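Aspartate aminotransferase (Giardia lamblia, PDB 3MEB) probably catalyses the reversible, pyridoxal-phosphate-dependent transfer of an amino group from L-aspartate to 2-oxoglutarate, giving oxaloacetate and L-glutamate. Local coordinates at residues Leu228-Ser242 with Ala258-Ala272. Numbering follows the deposited sequence.
Sequences LPIMKEKKHIAFFDS and AVRMFVDAGVEVLVA
F240 lies between strand 269-272 and helix 258-264. Its CB sits 3.6 Å from L270 O and also meets V271 CG2 and V259 CG2. CG lies under V259 CG2 at 3.7 Å, a CH-pi contact over one ring face; CD1 touches the same methyl, and CD2 nears both it and L270 O. CE1 reaches A258 CB, while CE2 and CZ run to F262, CZ coming within 3.6 Å of F262 CD2. With CG anti to the carbonyl carbon (chi1 -77°), F240 drives its edge at the face of F262, an offset edge-to-face pair, F240 and F262 planes at 66°. A238 CB meets the F262 edge, and the M231 side chain crosses F262 at about a right angle. Between the two helices, L228 CD1 presses tightly on A265 CB (3.4 Å).

Five backbone hydrogen bonds, made by A238, F240 and S242 with E268, L270 and A272, join the parallel strands. On the other sheet face, L270 CB stands over the F239 ring. D241 lines the cofactor pocket, its side chain about 3 Å from pyridoxal phosphate at nearest, probably facing the pyridine nitrogen as in this family; its OD2 is hydrogen-bonded to H158 NE2. In this right-handed beta-alpha-beta crossover of the large domain, helix 221-234, packed on helix 189-198, enters strand 237-242 through K235's Schellman turn; the strand runs between 204-208 and 269-274, with helix 257-264 beside helix 97-108.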
ATOM      1  N   LEU A 228      25.927  18.023 -12.542  1.00  6.44           N
ATOM      2  CA  LEU A 228      25.005  19.173 -12.528  1.00  6.71           C
ATOM      3  C   LEU A 228      24.850  19.910 -13.886  1.00  6.20           C
ATOM      4  O   LEU A 228      23.758  19.968 -14.434  1.00  4.84           O
ATOM      5  CB  LEU A 228      25.380  20.149 -11.394  1.00  6.69           C
ATOM      6  CG  LEU A 228      24.519  21.403 -11.237  1.00  8.74           C
ATOM      7  CD1 LEU A 228      23.081  20.961 -10.988  1.00  9.08           C
ATOM      8  CD2 LEU A 228      25.040  22.359 -10.124  1.00  7.53           C
ATOM      9  N   PRO A 229      25.926  20.483 -14.429  1.00  5.88           N
ATOM     10  CA  PRO A 229      25.786  21.180 -15.716  1.00  6.15           C
ATOM     11  C   PRO A 229      25.313  20.305 -16.908  1.00  6.21           C
ATOM     12  O   PRO A 229      24.715  20.843 -17.847  1.00  6.05           O
ATOM     13  CB  PRO A 229      27.200  21.705 -15.985  1.00  5.81           C
ATOM     14  CG  PRO A 229      28.087  20.759 -15.186  1.00  6.04           C
ATOM     15  CD  PRO A 229      27.316  20.537 -13.944  1.00  6.11           C
ATOM     16  N   ILE A 230      25.594  18.995 -16.879  1.00  5.20           N
ATOM     17  CA  ILE A 230      25.163  18.095 -17.942  1.00  4.67           C
ATOM     18  C   ILE A 230      23.624  17.988 -17.848  1.00  4.67           C
ATOM     19  O   ILE A 230      22.899  18.072 -18.839  1.00  2.58           O
ATOM     20  CB  ILE A 230      25.762  16.658 -17.776  1.00  5.33           C
ATOM     21  CG1 ILE A 230      27.291  16.649 -17.862  1.00  4.29           C
ATOM     22  CG2 ILE A 230      25.192  15.689 -18.819  1.00  3.78           C
ATOM     23  CD1 ILE A 230      27.891  15.314 -17.397  1.00  3.90           C
ATOM     24  N   MET A 231      23.145  17.810 -16.625  1.00  3.47           N
ATOM     25  CA  MET A 231      21.723  17.681 -16.338  1.00  4.03           C
ATOM     26  C   MET A 231      20.969  18.954 -16.710  1.00  4.34           C
ATOM     27  O   MET A 231      19.864  18.883 -17.271  1.00  4.54           O
ATOM     28  CB  MET A 231      21.526  17.345 -14.850  1.00  3.41           C
ATOM     29  CG  MET A 231      22.085  16.002 -14.437  1.00  2.78           C
ATOM     30  SD  MET A 231      21.198  14.558 -15.048  1.00  3.57           S
ATOM     31  CE  MET A 231      19.579  14.723 -14.292  1.00  6.85           C
ATOM     32  N   LYS A 232      21.570  20.104 -16.407  1.00  5.31           N
ATOM     33  CA  LYS A 232      21.011  21.414 -16.767  1.00  6.06           C
ATOM     34  C   LYS A 232      21.006  21.580 -18.280  1.00  6.82           C
ATOM     35  O   LYS A 232      19.979  21.924 -18.857  1.00  6.91           O
ATOM     36  CB  LYS A 232      21.830  22.565 -16.158  1.00  6.37           C
ATOM     37  CG  LYS A 232      21.696  22.763 -14.611  1.00  7.87           C
ATOM     38  CD  LYS A 232      20.325  23.279 -14.218  1.00 12.04           C
ATOM     39  CE  LYS A 232      20.082  24.723 -14.633  1.00 13.44           C
ATOM     40  NZ  LYS A 232      18.595  24.960 -14.584  1.00 16.28           N
ATOM     41  N   GLU A 233      22.153  21.328 -18.910  1.00  7.31           N
ATOM     42  CA  GLU A 233      22.305  21.511 -20.362  1.00  8.14           C
ATOM     43  C   GLU A 233      21.365  20.622 -21.159  1.00  7.68           C
ATOM     44  O   GLU A 233      20.774  21.063 -22.143  1.00  7.15           O
ATOM     45  CB  GLU A 233      23.747  21.227 -20.806  1.00  9.09           C
ATOM     46  CG  GLU A 233      23.904  21.140 -22.335  1.00 12.46           C
ATOM     47  CD  GLU A 233      25.337  20.910 -22.787  1.00 18.23           C
ATOM     48  OE1 GLU A 233      26.261  20.857 -21.935  1.00 22.63           O
ATOM     49  OE2 GLU A 233      25.535  20.794 -24.013  1.00 23.18           O
ATOM     50  N   LYS A 234      21.237  19.367 -20.734  1.00  6.91           N
ATOM     51  CA  LYS A 234      20.371  18.386 -21.405  1.00  6.86           C
ATOM     52  C   LYS A 234      18.893  18.401 -20.940  1.00  6.31           C
ATOM     53  O   LYS A 234      18.055  17.663 -21.485  1.00  6.29           O
ATOM     54  CB  LYS A 234      20.938  16.980 -21.169  1.00  6.74           C
ATOM     55  CG  LYS A 234      22.353  16.775 -21.657  1.00  6.79           C
ATOM     56  CD  LYS A 234      22.373  16.660 -23.187  1.00  6.94           C
ATOM     57  CE  LYS A 234      21.669  15.400 -23.678  1.00  8.01           C
ATOM     58  NZ  LYS A 234      22.089  14.997 -25.063  1.00  5.42           N
ATOM     59  N   LYS A 235      18.598  19.200 -19.910  1.00  5.65           N
ATOM     60  CA  LYS A 235      17.265  19.319 -19.326  1.00  5.68           C
ATOM     61  C   LYS A 235      16.691  17.951 -18.888  1.00  5.27           C
ATOM     62  O   LYS A 235      15.512  17.695 -19.041  1.00  5.21           O
ATOM     63  CB  LYS A 235      16.319  20.062 -20.285  1.00  5.79           C
ATOM     64  N   HIS A 236      17.553  17.085 -18.352  1.00  4.87           N
ATOM     65  CA  HIS A 236      17.163  15.781 -17.860  1.00  4.67           C
ATOM     66  C   HIS A 236      16.423  15.932 -16.538  1.00  4.43           C
ATOM     67  O   HIS A 236      16.604  16.912 -15.817  1.00  5.16           O
ATOM     68  CB  HIS A 236      18.383  14.890 -17.588  1.00  4.21           C
ATOM     69  CG  HIS A 236      19.129  14.454 -18.817  1.00  3.59           C
ATOM     70  ND1 HIS A 236      18.506  14.101 -19.996  1.00  3.16           N
ATOM     71  CD2 HIS A 236      20.456  14.254 -19.018  1.00  2.56           C
ATOM     72  CE1 HIS A 236      19.421  13.739 -20.882  1.00  2.00           C
ATOM     73  NE2 HIS A 236      20.610  13.809 -20.308  1.00  2.00           N
ATOM     74  N   ILE A 237      15.623  14.926 -16.231  1.00  4.37           N
ATOM     75  CA  ILE A 237      14.960  14.811 -14.948  1.00  4.51           C
ATOM     76  C   ILE A 237      15.760  13.815 -14.088  1.00  4.34           C
ATOM     77  O   ILE A 237      16.149  12.749 -14.566  1.00  5.09           O
ATOM     78  CB  ILE A 237      13.498  14.339 -15.116  1.00  4.40           C
ATOM     79  CG1 ILE A 237      12.674  15.320 -15.972  1.00  6.97           C
ATOM     80  CG2 ILE A 237      12.833  14.183 -13.754  1.00  4.53           C
ATOM     81  CD1 ILE A 237      12.816  15.107 -17.485  1.00  7.06           C
ATOM     82  N   ALA A 238      16.009  14.169 -12.835  1.00  3.35           N
ATOM     83  CA  ALA A 238      16.675  13.276 -11.902  1.00  3.72           C
ATOM     84  C   ALA A 238      15.616  12.643 -11.020  1.00  3.51           C
ATOM     85  O   ALA A 238      14.825  13.365 -10.402  1.00  5.17           O
ATOM     86  CB  ALA A 238      17.714  14.042 -11.040  1.00  3.18           C
ATOM     87  N   PHE A 239      15.581  11.311 -10.983  1.00  2.48           N
ATOM     88  CA  PHE A 239      14.713  10.591 -10.086  1.00  2.54           C
ATOM     89  C   PHE A 239      15.625  10.017  -8.991  1.00  3.13           C
ATOM     90  O   PHE A 239      16.397   9.101  -9.248  1.00  2.41           O
ATOM     91  CB  PHE A 239      13.980   9.471 -10.806  1.00  2.48           C
ATOM     92  CG  PHE A 239      12.743   8.952 -10.044  1.00  2.70           C
ATOM     93  CD1 PHE A 239      11.501   8.939 -10.640  1.00  3.92           C
ATOM     94  CD2 PHE A 239      12.837   8.518  -8.734  1.00  3.57           C
ATOM     95  CE1 PHE A 239      10.410   8.464  -9.968  1.00  3.91           C
ATOM     96  CE2 PHE A 239      11.732   8.070  -8.053  1.00  4.94           C
ATOM     97  CZ  PHE A 239      10.521   8.066  -8.663  1.00  2.79           C
ATOM     98  N   PHE A 240      15.518  10.552  -7.789  1.00  2.71           N
ATOM     99  CA  PHE A 240      16.312  10.092  -6.667  1.00  2.83           C
ATOM    100  C   PHE A 240      15.554   9.037  -5.886  1.00  3.61           C
ATOM    101  O   PHE A 240      14.383   9.253  -5.502  1.00  2.77           O
ATOM    102  CB  PHE A 240      16.665  11.270  -5.766  1.00  4.21           C
ATOM    103  CG  PHE A 240      17.766  12.156  -6.298  1.00  3.48           C
ATOM    104  CD1 PHE A 240      19.112  11.776  -6.168  1.00  6.21           C
ATOM    105  CD2 PHE A 240      17.474  13.362  -6.892  1.00  5.65           C
ATOM    106  CE1 PHE A 240      20.139  12.594  -6.616  1.00  4.12           C
ATOM    107  CE2 PHE A 240      18.485  14.188  -7.367  1.00  2.00           C
ATOM    108  CZ  PHE A 240      19.828  13.803  -7.224  1.00  6.20           C
ATOM    109  N   ASP A 241      16.216   7.893  -5.663  1.00  3.54           N
ATOM    110  CA  ASP A 241      15.797   6.903  -4.673  1.00  3.49           C
ATOM    111  C   ASP A 241      16.598   7.174  -3.418  1.00  4.26           C
ATOM    112  O   ASP A 241      17.834   7.108  -3.429  1.00  2.96           O
ATOM    113  CB  ASP A 241      16.065   5.485  -5.183  1.00  3.67           C
ATOM    114  CG  ASP A 241      15.573   4.390  -4.238  1.00  4.88           C
ATOM    115  OD1 ASP A 241      15.458   4.626  -3.004  1.00 10.35           O
ATOM    116  OD2 ASP A 241      15.360   3.243  -4.723  1.00  3.84           O
ATOM    117  N   SER A 242      15.902   7.486  -2.331  1.00  4.79           N
ATOM    118  CA  SER A 242      16.574   7.910  -1.123  1.00  6.83           C
ATOM    119  C   SER A 242      16.053   7.160   0.089  1.00  7.41           C
ATOM    120  O   SER A 242      15.052   7.544   0.700  1.00  8.47           O
ATOM    121  CB  SER A 242      16.393   9.402  -0.895  1.00  7.67           C
ATOM    122  OG  SER A 242      16.983   9.731   0.347  1.00  8.26           O
ATOM    123  N   ALA A 258      23.128  15.752  -2.774  1.00  3.74           N
ATOM    124  CA  ALA A 258      22.971  15.671  -4.226  1.00  3.79           C
ATOM    125  C   ALA A 258      21.609  16.162  -4.601  1.00  3.23           C
ATOM    126  O   ALA A 258      21.447  16.797  -5.615  1.00  4.51           O
ATOM    127  CB  ALA A 258      23.193  14.202  -4.716  1.00  3.66           C
ATOM    128  N   VAL A 259      20.624  15.819  -3.777  1.00  3.71           N
ATOM    129  CA  VAL A 259      19.219  16.192  -4.013  1.00  2.60           C
ATOM    130  C   VAL A 259      19.094  17.717  -3.849  1.00  3.00           C
ATOM    131  O   VAL A 259      18.541  18.390  -4.737  1.00  2.00           O
ATOM    132  CB  VAL A 259      18.252  15.516  -3.037  1.00  2.00           C
ATOM    133  CG1 VAL A 259      16.784  16.028  -3.274  1.00  3.03           C
ATOM    134  CG2 VAL A 259      18.338  13.944  -3.102  1.00  2.00           C
ATOM    135  N   ARG A 260      19.612  18.252  -2.736  1.00  2.20           N
ATOM    136  CA  ARG A 260      19.505  19.702  -2.459  1.00  2.78           C
ATOM    137  C   ARG A 260      20.253  20.562  -3.499  1.00  3.18           C
ATOM    138  O   ARG A 260      19.701  21.573  -3.986  1.00  3.71           O
ATOM    139  CB  ARG A 260      19.923  20.026  -1.019  1.00  2.83           C
ATOM    140  CG  ARG A 260      18.962  19.396   0.003  1.00  3.95           C
ATOM    141  CD  ARG A 260      19.261  19.821   1.410  1.00  4.24           C
ATOM    142  NE  ARG A 260      18.677  18.921   2.398  1.00  3.05           N
ATOM    143  CZ  ARG A 260      18.721  19.130   3.717  1.00  2.27           C
ATOM    144  NH1 ARG A 260      19.295  20.203   4.209  1.00  2.37           N
ATOM    145  NH2 ARG A 260      18.209  18.266   4.555  1.00  2.00           N
ATOM    146  N   MET A 261      21.469  20.140  -3.856  1.00  3.08           N
ATOM    147  CA  MET A 261      22.253  20.816  -4.894  0.50  3.32           C
ATOM    148  C   MET A 261      21.558  20.837  -6.246  1.00  2.84           C
ATOM    149  O   MET A 261      21.532  21.858  -6.918  1.00  2.96           O
ATOM    150  CB  MET A 261      23.626  20.164  -5.062  0.50  3.44           C
ATOM    151  CG  MET A 261      24.461  20.869  -6.119  0.50  4.16           C
ATOM    152  SD  MET A 261      26.139  20.291  -6.245  0.50  6.34           S
ATOM    153  CE  MET A 261      25.859  18.572  -6.686  0.50  2.00           C
ATOM    154  N   PHE A 262      20.999  19.710  -6.652  1.00  2.94           N
ATOM    155  CA  PHE A 262      20.289  19.632  -7.926  1.00  2.85           C
ATOM    156  C   PHE A 262      19.082  20.571  -7.920  1.00  3.11           C
ATOM    157  O   PHE A 262      18.871  21.297  -8.884  1.00  2.66           O
ATOM    158  CB  PHE A 262      19.859  18.192  -8.226  1.00  3.01           C
ATOM    159  CG  PHE A 262      20.889  17.372  -8.969  1.00  2.37           C
ATOM    160  CD1 PHE A 262      22.247  17.590  -8.834  1.00  2.00           C
ATOM    161  CD2 PHE A 262      20.478  16.305  -9.766  1.00  4.09           C
ATOM    162  CE1 PHE A 262      23.170  16.800  -9.549  1.00  4.63           C
ATOM    163  CE2 PHE A 262      21.400  15.524 -10.465  1.00  4.07           C
ATOM    164  CZ  PHE A 262      22.758  15.784 -10.354  1.00  2.72           C
ATOM    165  N   VAL A 263      18.303  20.558  -6.840  1.00  2.54           N
ATOM    166  CA  VAL A 263      17.107  21.406  -6.737  1.00  3.45           C
ATOM    167  C   VAL A 263      17.477  22.909  -6.729  1.00  4.16           C
ATOM    168  O   VAL A 263      16.849  23.724  -7.403  1.00  4.74           O
ATOM    169  CB  VAL A 263      16.270  21.041  -5.493  1.00  2.60           C
ATOM    170  CG1 VAL A 263      15.180  22.098  -5.243  1.00  3.58           C
ATOM    171  CG2 VAL A 263      15.619  19.649  -5.656  1.00  3.51           C
ATOM    172  N   ASP A 264      18.485  23.278  -5.946  1.00  5.51           N
ATOM    173  CA  ASP A 264      18.942  24.655  -5.837  1.00  6.23           C
ATOM    174  C   ASP A 264      19.462  25.177  -7.178  1.00  6.15           C
ATOM    175  O   ASP A 264      19.332  26.363  -7.452  1.00  6.57           O
ATOM    176  CB  ASP A 264      20.028  24.789  -4.759  1.00  6.30           C
ATOM    177  CG  ASP A 264      19.461  24.795  -3.342  1.00  9.86           C
ATOM    178  OD1 ASP A 264      18.218  24.903  -3.168  1.00 15.47           O
ATOM    179  OD2 ASP A 264      20.264  24.705  -2.395  1.00 12.05           O
ATOM    180  N   ALA A 265      20.034  24.298  -7.998  1.00  5.33           N
ATOM    181  CA  ALA A 265      20.472  24.652  -9.346  1.00  5.85           C
ATOM    182  C   ALA A 265      19.359  24.682 -10.413  1.00  6.35           C
ATOM    183  O   ALA A 265      19.629  25.050 -11.561  1.00  6.28           O
ATOM    184  CB  ALA A 265      21.577  23.717  -9.780  1.00  5.41           C
ATOM    185  N   GLY A 266      18.128  24.272 -10.056  1.00  6.62           N
ATOM    186  CA  GLY A 266      17.010  24.270 -10.992  1.00  6.68           C
ATOM    187  C   GLY A 266      16.857  23.009 -11.833  1.00  6.41           C
ATOM    188  O   GLY A 266      16.204  23.031 -12.868  1.00  8.08           O
ATOM    189  N   VAL A 267      17.451  21.910 -11.396  1.00  5.08           N
ATOM    190  CA  VAL A 267      17.229  20.645 -12.027  1.00  4.31           C
ATOM    191  C   VAL A 267      15.897  20.162 -11.489  1.00  3.44           C
ATOM    192  O   VAL A 267      15.624  20.259 -10.287  1.00  2.38           O
ATOM    193  CB  VAL A 267      18.307  19.594 -11.673  1.00  5.21           C
ATOM    194  CG1 VAL A 267      17.992  18.242 -12.359  1.00  2.00           C
ATOM    195  CG2 VAL A 267      19.693  20.076 -12.058  1.00  3.10           C
ATOM    196  N   GLU A 268      15.054  19.663 -12.372  1.00  3.01           N
ATOM    197  CA  GLU A 268      13.752  19.165 -11.931  1.00  2.91           C
ATOM    198  C   GLU A 268      13.923  17.720 -11.461  1.00  3.31           C
ATOM    199  O   GLU A 268      14.529  16.910 -12.154  1.00  2.56           O
ATOM    200  CB  GLU A 268      12.708  19.302 -13.050  1.00  3.06           C
ATOM    201  CG  GLU A 268      12.535  20.768 -13.441  1.00  2.51           C
ATOM    202  CD  GLU A 268      11.323  21.032 -14.265  1.00  2.57           C
ATOM    203  OE1 GLU A 268      11.377  20.770 -15.486  1.00  2.32           O
ATOM    204  OE2 GLU A 268      10.321  21.546 -13.707  1.00  2.54           O
ATOM    205  N   VAL A 269      13.455  17.434 -10.241  1.00  2.53           N
ATOM    206  CA  VAL A 269      13.682  16.131  -9.615  1.00  2.00           C
ATOM    207  C   VAL A 269      12.418  15.487  -9.086  1.00  2.00           C
ATOM    208  O   VAL A 269      11.420  16.167  -8.808  1.00  2.33           O
ATOM    209  CB  VAL A 269      14.691  16.234  -8.461  1.00  2.69           C
ATOM    210  CG1 VAL A 269      15.877  17.143  -8.851  1.00  2.00           C
ATOM    211  CG2 VAL A 269      14.016  16.664  -7.161  1.00  2.36           C
ATOM    212  N   LEU A 270      12.433  14.156  -9.017  1.00  2.00           N
ATOM    213  CA  LEU A 270      11.588  13.420  -8.112  1.00  2.00           C
ATOM    214  C   LEU A 270      12.469  12.781  -7.017  1.00  2.00           C
ATOM    215  O   LEU A 270      13.674  12.513  -7.225  1.00  2.00           O
ATOM    216  CB  LEU A 270      10.786  12.343  -8.856  1.00  2.00           C
ATOM    217  CG  LEU A 270       9.608  12.826  -9.740  1.00  2.04           C
ATOM    218  CD1 LEU A 270      10.032  13.393 -11.042  1.00  3.87           C
ATOM    219  CD2 LEU A 270       8.687  11.639 -10.017  1.00  2.95           C
ATOM    220  N   VAL A 271      11.867  12.562  -5.856  1.00  2.00           N
ATOM    221  CA  VAL A 271      12.516  11.852  -4.745  1.00  2.00           C
ATOM    222  C   VAL A 271      11.513  10.834  -4.198  1.00  2.00           C
ATOM    223  O   VAL A 271      10.379  11.203  -3.794  1.00  2.00           O
ATOM    224  CB  VAL A 271      12.941  12.788  -3.610  1.00  2.00           C
ATOM    225  CG1 VAL A 271      13.608  12.038  -2.493  1.00  2.00           C
ATOM    226  CG2 VAL A 271      13.889  13.950  -4.135  1.00  2.00           C
ATOM    227  N   ALA A 272      11.928   9.568  -4.185  1.00  2.00           N
ATOM    228  CA  ALA A 272      11.194   8.500  -3.518  1.00  2.00           C
ATOM    229  C   ALA A 272      11.883   8.288  -2.177  1.00  2.00           C
ATOM    230  O   ALA A 272      13.037   7.830  -2.118  1.00  2.00           O
ATOM    231  CB  ALA A 272      11.227   7.255  -4.324  1.00  2.00           C
TER
HETATM  232  O   HOH W   1      15.547  19.227 -15.180  1.00  2.11           O
HETATM  233  O   HOH W   2      13.336   5.093  -1.118  1.00 10.72           O